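Local structure of suppressor of RNA silencing p3 (Rice hoja blanca virus, 3AJF) at residues 59-63 with 77-81. The protein suppresses RNA-mediated gene silencing in the host, presumably by binding double-stranded RNA, and forms a homodimer. Residues are numbered along the deposited sequence.
Sequences AIWML and LTCLV
Segments 59-63 and 77-81, each inside a longer alpha-helix (L63 N to A59 O 3.2 Å; V81 N to L77 O 3.0 Å), run roughly antiparallel: 146° between N-to-C directions, axes 10.0 Å apart at closest. CA atoms of A59 and V81 lie 6.7 Å apart, those of L63 and T78 7.7 Å, so the pair is closer at the A59 end, where a methyl group is the whole side chain. No hydrogen bond crosses this apolar interface. L77, in the t,p rotamer, reaches between A59, M62 and L63: its CD1 sits 3.8 Å from A59 CB, its CD2 3.8 Å from M62 CE and 3.9 Å from L63 CG. M62, present as selenomethionine, has methionine's flexible unbranched chain; chi3 near +60° swings CE onto L77. T78 turns sideways, OG1 3.6 Å from L63 CD1; its hydroxyl can be buried because it hydrogen-bonds to R74 O. C79 faces elsewhere, disulfide-bonded to C10; L80 touches L20 instead. V81 (t), compact and CB-branched, suits the close end: CG2 meets A59 CB at 3.6 Å and L63 CD1 at 4.2 Å, CG1 lies 4.1 Å from I60 CG1. L63 (m,t) is long enough to bridge the wider end. The contact packs a hairpin of consecutive helices, 49-64 and 74-85; helix 17-30 covers A59, M62 and L80, and the second subunit reaches I60, L63, T78 and V81.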
# COMPACT_ATOMS: atom_id res chain seq x y z
N ALA A 59 -0.63 -4.89 -6.17
CA ALA A 59 0.39 -5.45 -5.27
C ALA A 59 -0.22 -5.99 -3.97
O ALA A 59 0.16 -7.05 -3.50
CB ALA A 59 1.50 -4.41 -4.99
N ILE A 60 -1.18 -5.26 -3.39
CA ILE A 60 -1.91 -5.68 -2.18
C ILE A 60 -2.75 -6.95 -2.46
O ILE A 60 -2.78 -7.88 -1.66
CB ILE A 60 -2.76 -4.54 -1.59
CG1 ILE A 60 -1.81 -3.42 -1.05
CG2 ILE A 60 -3.71 -5.08 -0.46
CD1 ILE A 60 -2.53 -2.08 -0.65
N TRP A 61 -3.41 -6.98 -3.62
CA TRP A 61 -4.10 -8.20 -4.04
C TRP A 61 -3.17 -9.43 -4.09
O TRP A 61 -3.52 -10.50 -3.57
CB TRP A 61 -4.88 -8.02 -5.37
CG TRP A 61 -5.45 -9.34 -5.79
CD1 TRP A 61 -6.69 -9.85 -5.47
CD2 TRP A 61 -4.79 -10.31 -6.59
NE1 TRP A 61 -6.84 -11.11 -6.05
CE2 TRP A 61 -5.68 -11.42 -6.72
CE3 TRP A 61 -3.54 -10.37 -7.22
CZ2 TRP A 61 -5.35 -12.56 -7.46
CZ3 TRP A 61 -3.21 -11.52 -7.97
CH2 TRP A 61 -4.11 -12.61 -8.06
N MSE A 62 -2.00 -9.28 -4.69
CA MSE A 62 -1.01 -10.35 -4.78
C MSE A 62 -0.58 -10.87 -3.40
O MSE A 62 -0.27 -12.06 -3.24
CB MSE A 62 0.24 -9.90 -5.54
CG MSE A 62 0.04 -9.59 -7.01
SE MSE A 62 1.51 -8.58 -7.86
CE MSE A 62 3.06 -9.85 -7.83
N LEU A 63 -0.50 -9.97 -2.41
CA LEU A 63 -0.10 -10.35 -1.05
C LEU A 63 -1.26 -10.95 -0.24
O LEU A 63 -1.04 -11.77 0.66
CB LEU A 63 0.47 -9.14 -0.30
CG LEU A 63 1.82 -8.64 -0.81
CD1 LEU A 63 2.13 -7.19 -0.35
CD2 LEU A 63 2.89 -9.63 -0.35
N LEU A 77 7.98 -7.44 -2.13
CA LEU A 77 6.74 -6.89 -2.64
C LEU A 77 6.09 -5.99 -1.58
O LEU A 77 5.56 -4.93 -1.89
CB LEU A 77 5.79 -8.00 -3.09
CG LEU A 77 4.45 -7.60 -3.71
CD1 LEU A 77 4.65 -6.60 -4.86
CD2 LEU A 77 3.72 -8.86 -4.18
N THR A 78 6.18 -6.41 -0.32
CA THR A 78 5.68 -5.61 0.76
C THR A 78 6.49 -4.32 0.86
O THR A 78 5.92 -3.24 1.13
CB THR A 78 5.77 -6.39 2.10
OG1 THR A 78 4.88 -7.52 2.02
CG2 THR A 78 5.37 -5.53 3.27
N CYS A 79 7.80 -4.42 0.65
CA CYS A 79 8.66 -3.23 0.61
C CYS A 79 8.14 -2.23 -0.43
O CYS A 79 8.02 -1.04 -0.14
CB CYS A 79 10.14 -3.58 0.28
SG CYS A 79 11.28 -2.16 0.50
N LEU A 80 7.86 -2.73 -1.64
CA LEU A 80 7.34 -1.88 -2.72
C LEU A 80 6.03 -1.19 -2.31
O LEU A 80 5.85 0.04 -2.51
CB LEU A 80 7.13 -2.74 -3.98
CG LEU A 80 8.40 -3.33 -4.62
CD1 LEU A 80 8.04 -4.20 -5.86
CD2 LEU A 80 9.38 -2.20 -4.98
N VAL A 81 5.11 -1.96 -1.71
CA VAL A 81 3.86 -1.38 -1.25
C VAL A 81 4.14 -0.26 -0.25
O VAL A 81 3.60 0.86 -0.36
CB VAL A 81 2.88 -2.44 -0.65
CG1 VAL A 81 1.71 -1.72 0.05
CG2 VAL A 81 2.33 -3.25 -1.72